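Local coordinates for protein cellulase IBT99 (Metagenomes, PDB 6WBT) that probably hydrolyses 6-phospho-alpha-glucosides with the help of NAD and a manganese ion, and binds glucose 6-phosphate in its active site, at residues Glu110-Gly115 and Asn264-Tyr269; Ile33-Leu38 and Glu63-Val68. All blocks are in the same frame, centred on the assembly; numbering follows the deposited sequence.

Interaction 1: residues Glu110-Gly115 and Asn264-Tyr269; sequences ETCGAG and NTYWQY. With G6P (6-O-phosphono-alpha-D-glucopyranose), chain F; NAD (nicotinamide-adenine-dinucleotide), chain G.
Cys112 and Tyr266 make the close-packed part of this contact. With SG anti to its own carbonyl carbon (chi1 -65°), the cysteine brings its sulfur 3.4 Å from Tyr266 CD1, approaching the ring obliquely in a sulfur-aromatic contact. Its small, polarisable thiol suits a place between two tyrosines. Thr111 reaches the same ring further along: its OG1 lies 3.7 Å from Tyr266 CE1, and the two side chains cross at about a right angle. That hydroxyl has its polar partner in His201, a manganese ligand whose imidazole also stacks on Tyr266, which is consistent with both segments helping to place His201 at the metal. Asn264 prepares the tyrosine from its own side. It precedes the turn leading into a short helix, and its OD1 accepts from Tyr266 N at 3.0 Å, a nearly straight capping bond (170°).

Here the Rossmann-type NAD-binding region of a family 4 glycoside hydrolase meets its C-terminal region, and the sugar phosphate sits at the seam. Towards the ligands the direct protein packing thins out. Glu110 and Tyr266 come no nearer than 4.5 Å, OE1 to OH, and are bridged by glucose 6-phosphate: Glu110 OE1 accepts from its O4 at 2.8 Å, while Tyr266 OH is hydrogen-bonded to its O3 at 3.2 Å. Glutamate suits this place because its extended chain carries two carboxylate oxygens to the ligands, OE1 to the sugar and OE2 to NAD O2D and Arg87. On the flank formed by Tyr269 the fit is looser too, with Cys112 SG 4.2 Å from its CD1 and again oblique to the ring.

Interaction 2: residues Ile33-Leu38 and Glu63-Val68; sequences IKELWL and EVVLKV
Trp37 and Lys67 both carry CG anti to their own carbonyl carbon (chi1 -77° and -52°), and a chi2 of 82° turns the indole so that one face receives the lysine. Lys67 CB lies 3.4 Å from the centroid of the Trp37 six-membered ring, a CH-pi contact over its centre. The lysine then bends, its CD passing 3.4 Å from Glu35 OE1; its aliphatic stem covers the aromatic while the amino end leads away. Glu35 OE2 instead lies at the edge of the indole, in its plane, and takes a weak hydrogen bond from Trp37 NE1.

On the opposite side of the sheet from Trp37 and Lys67, branched apolar chains pack against helices 17-25 and 43-60. Leu66 CD1 fits between two leucines, 3.8 Å from Leu36 CD2 and 3.7 Å from Leu38 CG, and Val68 CG2 meets Leu38 CD1 beyond them. Three backbone bonds hold the strands: Leu36 N to Val65 O, Lys67 N to Leu36 O at 2.8 Å, and Leu38 N to Lys67 O. Strand 33-39, paired in parallel with strand 66-69, outermost within this chain, and connected to it through helix 43-60, forms one beta-alpha-beta unit of the Rossmann fold.

The two contacts lie on opposite sides of the chain's centre, their centres about 36 Å apart, and share no helix or strand. Interaction 1 is buried and joins distant parts of the sequence with no hydrogen bond between its segments; glucose 6-phosphate supplies the polar link between them, and the direct protein contact is small. Interaction 2 is a local, partly buried pairing at one border of the large sheet, with a far larger interface built on backbone hydrogen bonds, apolar on the helix-covered face and mixed with charge on the other. NAD relates them: Asp40, just beyond strand 33-39, bonds to the cofactor, as does Glu110 of interaction 1.

Interaction 1: residues Glu110-Gly115 and Asn264-Tyr269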
loop_
_atom_site.group_PDB
_atom_site.type_symbol
_atom_site.label_atom_id
_atom_site.label_comp_id
_atom_site.label_asym_id
_atom_site.label_seq_id
_atom_site.Cartn_x
_atom_site.Cartn_y
_atom_site.Cartn_z
ATOM N N GLU A 110 18.723 29.097 -5.436
ATOM C CA GLU A 110 17.924 29.166 -6.655
ATOM C C GLU A 110 16.733 28.217 -6.592
ATOM O O GLU A 110 15.598 28.606 -6.887
ATOM C CB GLU A 110 18.799 28.844 -7.867
ATOM C CG GLU A 110 18.064 28.880 -9.195
ATOM C CD GLU A 110 18.788 28.107 -10.281
ATOM O OE1 GLU A 110 19.200 26.959 -10.019
ATOM O OE2 GLU A 110 18.949 28.650 -11.395
ATOM N N THR A 111 16.975 26.962 -6.209
ATOM C CA THR A 111 15.948 25.931 -6.250
ATOM C C THR A 111 15.682 25.270 -4.905
ATOM O O THR A 111 14.827 24.379 -4.832
ATOM C CB THR A 111 16.325 24.850 -7.271
ATOM O OG1 THR A 111 17.558 24.232 -6.882
ATOM C CG2 THR A 111 16.489 25.460 -8.648
ATOM N N CYS A 112 16.376 25.670 -3.843
ATOM C CA CYS A 112 16.207 25.071 -2.527
ATOM C C CYS A 112 15.821 26.136 -1.512
ATOM O O CYS A 112 16.311 27.269 -1.567
ATOM C CB CYS A 112 17.485 24.357 -2.079
ATOM S SG CYS A 112 17.936 22.942 -3.104
ATOM N N GLY A 113 14.944 25.764 -0.583
ATOM C CA GLY A 113 14.490 26.688 0.435
ATOM C C GLY A 113 13.330 27.543 -0.043
ATOM O O GLY A 113 12.598 27.198 -0.978
ATOM N N ALA A 114 13.164 28.687 0.626
ATOM C CA ALA A 114 12.096 29.611 0.257
ATOM C C ALA A 114 12.331 30.229 -1.115
ATOM O O ALA A 114 11.368 30.545 -1.821
ATOM C CB ALA A 114 11.958 30.704 1.316
ATOM N N GLY A 115 13.593 30.411 -1.506
ATOM C CA GLY A 115 13.875 30.962 -2.819
ATOM C C GLY A 115 13.490 30.026 -3.946
ATOM O O GLY A 115 13.082 30.474 -5.018
ATOM N N ASN A 264 23.707 13.615 -2.908
ATOM C CA ASN A 264 23.561 14.662 -3.905
ATOM C C ASN A 264 24.141 15.963 -3.364
ATOM O O ASN A 264 24.144 16.213 -2.155
ATOM C CB ASN A 264 22.090 14.845 -4.283
ATOM C CG ASN A 264 21.898 15.751 -5.490
ATOM O OD1 ASN A 264 22.396 16.877 -5.525
ATOM N ND2 ASN A 264 21.175 15.258 -6.487
ATOM N N THR A 265 24.642 16.793 -4.279
ATOM C CA THR A 265 25.323 18.019 -3.878
ATOM C C THR A 265 24.391 18.955 -3.112
ATOM O O THR A 265 24.806 19.600 -2.142
ATOM C CB THR A 265 25.903 18.708 -5.117
ATOM O OG1 THR A 265 27.133 18.071 -5.485
ATOM C CG2 THR A 265 26.156 20.177 -4.860
ATOM N N TYR A 266 23.119 19.016 -3.509
ATOM C CA TYR A 266 22.191 19.988 -2.940
ATOM C C TYR A 266 21.755 19.664 -1.514
ATOM O O TYR A 266 20.989 20.446 -0.941
ATOM C CB TYR A 266 20.963 20.123 -3.838
ATOM C CG TYR A 266 21.154 21.106 -4.970
ATOM C CD1 TYR A 266 20.873 22.454 -4.797
ATOM C CD2 TYR A 266 21.622 20.689 -6.208
ATOM C CE1 TYR A 266 21.047 23.359 -5.824
ATOM C CE2 TYR A 266 21.798 21.588 -7.242
ATOM C CZ TYR A 266 21.511 22.921 -7.046
ATOM O OH TYR A 266 21.686 23.819 -8.073
ATOM N N TRP A 267 22.210 18.556 -0.923
ATOM C CA TRP A 267 21.983 18.346 0.503
ATOM C C TRP A 267 22.745 19.346 1.361
ATOM O O TRP A 267 22.528 19.390 2.577
ATOM C CB TRP A 267 22.374 16.922 0.901
ATOM C CG TRP A 267 21.386 15.892 0.461
ATOM C CD1 TRP A 267 21.508 15.034 -0.593
ATOM C CD2 TRP A 267 20.113 15.617 1.057
ATOM N NE1 TRP A 267 20.393 14.238 -0.686
ATOM C CE2 TRP A 267 19.521 14.576 0.315
ATOM C CE3 TRP A 267 19.419 16.149 2.148
ATOM C CZ2 TRP A 267 18.268 14.059 0.629
ATOM C CZ3 TRP A 267 18.175 15.632 2.457
ATOM C CH2 TRP A 267 17.614 14.596 1.702
ATOM N N GLN A 268 23.625 20.143 0.751
ATOM C CA GLN A 268 24.361 21.172 1.475
ATOM C C GLN A 268 23.427 22.186 2.124
ATOM O O GLN A 268 23.744 22.729 3.190
ATOM C CB GLN A 268 25.324 21.865 0.512
ATOM C CG GLN A 268 26.167 22.966 1.111
ATOM C CD GLN A 268 26.775 23.853 0.044
ATOM O OE1 GLN A 268 27.820 24.470 0.250
ATOM N NE2 GLN A 268 26.118 23.926 -1.107
ATOM N N TYR A 269 22.274 22.450 1.510
ATOM C CA TYR A 269 21.360 23.472 2.004
ATOM C C TYR A 269 20.288 22.924 2.937
ATOM O O TYR A 269 19.750 23.686 3.749
ATOM C CB TYR A 269 20.689 24.189 0.829
ATOM C CG TYR A 269 21.656 24.617 -0.252
ATOM C CD1 TYR A 269 21.685 23.968 -1.479
ATOM C CD2 TYR A 269 22.548 25.660 -0.040
ATOM C CE1 TYR A 269 22.570 24.353 -2.469
ATOM C CE2 TYR A 269 23.437 26.051 -1.023
ATOM C CZ TYR A 269 23.443 25.394 -2.236
ATOM O OH TYR A 269 24.326 25.780 -3.218
HETATM C C1 G6P F . 23.476 22.704 -11.838
HETATM C C2 G6P F . 22.105 22.605 -11.173
HETATM C C3 G6P F . 21.226 23.792 -11.549
HETATM C C4 G6P F . 21.969 25.101 -11.311
HETATM C C5 G6P F . 23.305 25.060 -12.042
HETATM C C6 G6P F . 24.095 26.358 -11.894
HETATM O O1 G6P F . 23.329 22.574 -13.256
HETATM O O2 G6P F . 21.463 21.391 -11.579
HETATM O O3 G6P F . 20.027 23.767 -10.768
HETATM O O4 G6P F . 21.185 26.199 -11.790
HETATM O O5 G6P F . 24.074 23.966 -11.540
HETATM O O6 G6P F . 23.326 27.349 -11.216
HETATM P P G6P F . 23.809 28.885 -11.239
HETATM O O1P G6P F . 23.533 29.380 -9.840
HETATM O O2P G6P F . 22.971 29.524 -12.320
HETATM O O3P G6P F . 25.277 28.790 -11.581
HETATM P PA NAD G . 18.320 33.422 -18.126
HETATM O O1A NAD G . 17.568 34.284 -17.168
HETATM O O2A NAD G . 19.680 33.867 -18.551
HETATM O O5B NAD G . 17.408 33.171 -19.424
HETATM C C5B NAD G . 16.073 32.616 -19.263
HETATM C C4B NAD G . 15.244 32.953 -20.478
HETATM O O4B NAD G . 13.890 32.455 -20.302
HETATM C C3B NAD G . 15.093 34.450 -20.799
HETATM O O3B NAD G . 15.368 34.672 -22.177
HETATM C C2B NAD G . 13.614 34.719 -20.500
HETATM O O2B NAD G . 13.077 35.825 -21.192
HETATM C C1B NAD G . 13.015 33.380 -20.901
HETATM N N9A NAD G . 11.661 33.156 -20.404
HETATM C C8A NAD G . 11.153 33.557 -19.195
HETATM N N7A NAD G . 9.898 33.225 -19.020
HETATM C C5A NAD G . 9.549 32.573 -20.192
HETATM C C6A NAD G . 8.344 31.985 -20.624
HETATM N N6A NAD G . 7.231 31.963 -19.897
HETATM N N1A NAD G . 8.331 31.420 -21.854
HETATM C C2A NAD G . 9.455 31.448 -22.582
HETATM N N3A NAD G . 10.640 31.969 -22.280
HETATM C C4A NAD G . 10.626 32.525 -21.057
HETATM O O3 NAD G . 18.435 31.945 -17.514
HETATM P PN NAD G . 19.649 30.897 -17.437
HETATM O O1N NAD G . 20.217 30.713 -18.804
HETATM O O2N NAD G . 20.567 31.301 -16.332
HETATM O O5D NAD G . 18.854 29.574 -17.009
HETATM C C5D NAD G . 17.735 29.163 -17.832
HETATM C C4D NAD G . 16.972 28.071 -17.124
HETATM O O4D NAD G . 17.766 26.863 -17.124
HETATM C C3D NAD G . 16.646 28.336 -15.647
HETATM O O3D NAD G . 15.298 27.972 -15.381
HETATM C C2D NAD G . 17.626 27.385 -14.951
HETATM O O2D NAD G . 17.295 27.070 -13.608
HETATM C C1D NAD G . 17.560 26.190 -15.893
HETATM N N1N NAD G . 18.679 25.230 -15.675
HETATM C C2N NAD G . 18.434 24.028 -15.067
HETATM C C3N NAD G . 19.466 23.132 -14.831
HETATM C C7N NAD G . 19.120 21.803 -14.209
HETATM O O7N NAD G . 19.907 21.280 -13.426
HETATM N N7N NAD G . 17.978 21.234 -14.569
HETATM C C4N NAD G . 20.763 23.485 -15.192
HETATM C C5N NAD G . 20.989 24.682 -15.835
HETATM C C6N NAD G . 19.936 25.538 -16.070
#

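Interaction 2: residues Ile33-Leu38 and Glu63-Val68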
loop_
_atom_site.group_PDB
_atom_site.type_symbol
_atom_site.label_atom_id
_atom_site.label_comp_id
_atom_site.label_asym_id
_atom_site.label_seq_id
_atom_site.Cartn_x
_atom_site.Cartn_y
_atom_site.Cartn_z
ATOM N N ILE A 33 18.047 17.982 -38.566
ATOM C CA ILE A 33 17.477 19.268 -38.179
ATOM C C ILE A 33 16.907 19.947 -39.419
ATOM O O ILE A 33 17.653 20.414 -40.284
ATOM C CB ILE A 33 18.520 20.156 -37.491
ATOM C CG1 ILE A 33 19.087 19.451 -36.256
ATOM C CG2 ILE A 33 17.908 21.494 -37.109
ATOM C CD1 ILE A 33 20.201 20.214 -35.571
ATOM N N LYS A 34 15.576 20.007 -39.506
ATOM C CA LYS A 34 14.937 20.792 -40.556
ATOM C C LYS A 34 15.122 22.283 -40.305
ATOM O O LYS A 34 15.624 23.013 -41.167
ATOM C CB LYS A 34 13.451 20.446 -40.645
ATOM C CG LYS A 34 12.611 21.482 -41.373
ATOM C CD LYS A 34 11.150 21.369 -40.970
ATOM C CE LYS A 34 10.333 22.546 -41.477
ATOM N NZ LYS A 34 8.961 22.546 -40.895
ATOM N N GLU A 35 14.721 22.752 -39.123
ATOM C CA GLU A 35 14.888 24.143 -38.733
ATOM C C GLU A 35 15.217 24.210 -37.249
ATOM O O GLU A 35 14.848 23.323 -36.475
ATOM C CB GLU A 35 13.632 24.977 -39.018
ATOM C CG GLU A 35 13.384 25.269 -40.487
ATOM C CD GLU A 35 12.122 26.076 -40.706
ATOM O OE1 GLU A 35 12.220 27.215 -41.211
ATOM O OE2 GLU A 35 11.031 25.575 -40.365
ATOM N N LEU A 36 15.913 25.275 -36.863
ATOM C CA LEU A 36 16.218 25.564 -35.467
ATOM C C LEU A 36 15.476 26.835 -35.075
ATOM O O LEU A 36 15.688 27.890 -35.680
ATOM C CB LEU A 36 17.722 25.726 -35.250
ATOM C CG LEU A 36 18.192 25.785 -33.794
ATOM C CD1 LEU A 36 18.013 24.433 -33.118
ATOM C CD2 LEU A 36 19.638 26.249 -33.705
ATOM N N TRP A 37 14.610 26.733 -34.071
ATOM C CA TRP A 37 13.755 27.836 -33.657
ATOM C C TRP A 37 14.136 28.304 -32.261
ATOM O O TRP A 37 14.326 27.485 -31.355
ATOM C CB TRP A 37 12.281 27.427 -33.695
ATOM C CG TRP A 37 11.706 27.407 -35.078
ATOM C CD1 TRP A 37 11.817 26.405 -35.997
ATOM C CD2 TRP A 37 10.930 28.439 -35.700
ATOM N NE1 TRP A 37 11.158 26.749 -37.153
ATOM C CE2 TRP A 37 10.605 27.993 -36.996
ATOM C CE3 TRP A 37 10.479 29.696 -35.287
ATOM C CZ2 TRP A 37 9.850 28.758 -37.883
ATOM C CZ3 TRP A 37 9.729 30.454 -36.169
ATOM C CH2 TRP A 37 9.422 29.983 -37.451
ATOM N N LEU A 38 14.245 29.618 -32.092
ATOM C CA LEU A 38 14.498 30.238 -30.798
ATOM C C LEU A 38 13.258 31.034 -30.417
ATOM O O LEU A 38 12.946 32.047 -31.051
ATOM C CB LEU A 38 15.734 31.134 -30.849
ATOM C CG LEU A 38 17.066 30.461 -31.187
ATOM C CD1 LEU A 38 18.189 31.484 -31.168
ATOM C CD2 LEU A 38 17.364 29.315 -30.228
ATOM N N GLU A 63 24.887 25.154 -42.618
ATOM C CA GLU A 63 23.745 24.739 -43.421
ATOM C C GLU A 63 22.451 24.652 -42.622
ATOM O O GLU A 63 21.412 24.306 -43.193
ATOM C CB GLU A 63 24.026 23.386 -44.086
ATOM C CG GLU A 63 23.964 22.189 -43.145
ATOM C CD GLU A 63 25.241 21.991 -42.349
ATOM O OE1 GLU A 63 26.100 22.897 -42.350
ATOM O OE2 GLU A 63 25.387 20.920 -41.726
ATOM N N VAL A 64 22.484 24.955 -41.329
ATOM C CA VAL A 64 21.297 24.890 -40.483
ATOM C C VAL A 64 20.639 26.264 -40.461
ATOM O O VAL A 64 21.263 27.254 -40.062
ATOM C CB VAL A 64 21.652 24.423 -39.064
ATOM C CG1 VAL A 64 20.410 24.400 -38.187
ATOM C CG2 VAL A 64 22.306 23.049 -39.106
ATOM N N VAL A 65 19.381 26.324 -40.890
ATOM C CA VAL A 65 18.630 27.575 -40.909
ATOM C C VAL A 65 18.109 27.873 -39.509
ATOM O O VAL A 65 17.585 26.988 -38.821
ATOM C CB VAL A 65 17.485 27.496 -41.937
ATOM C CG1 VAL A 65 16.729 26.182 -41.796
ATOM C CG2 VAL A 65 16.541 28.679 -41.781
ATOM N N LEU A 66 18.258 29.123 -39.080
ATOM C CA LEU A 66 17.843 29.564 -37.755
ATOM C C LEU A 66 16.685 30.543 -37.878
ATOM O O LEU A 66 16.785 31.543 -38.597
ATOM C CB LEU A 66 19.004 30.221 -37.005
ATOM C CG LEU A 66 18.672 30.809 -35.632
ATOM C CD1 LEU A 66 18.289 29.712 -34.651
ATOM C CD2 LEU A 66 19.838 31.626 -35.100
ATOM N N LYS A 67 15.593 30.256 -37.174
ATOM C CA LYS A 67 14.432 31.134 -37.119
ATOM C C LYS A 67 14.253 31.636 -35.693
ATOM O O LYS A 67 14.307 30.850 -34.741
ATOM C CB LYS A 67 13.169 30.408 -37.589
ATOM C CG LYS A 67 13.311 29.724 -38.940
ATOM C CD LYS A 67 12.393 30.337 -39.987
ATOM C CE LYS A 67 12.820 31.750 -40.350
ATOM N NZ LYS A 67 11.973 32.324 -41.433
ATOM N N VAL A 68 14.048 32.941 -35.547
ATOM C CA VAL A 68 13.878 33.579 -34.248
ATOM C C VAL A 68 12.522 34.267 -34.232
ATOM O O VAL A 68 12.169 34.977 -35.181
ATOM C CB VAL A 68 15.008 34.583 -33.955
ATOM C CG1 VAL A 68 14.799 35.240 -32.600
ATOM C CG2 VAL A 68 16.360 33.888 -34.013
#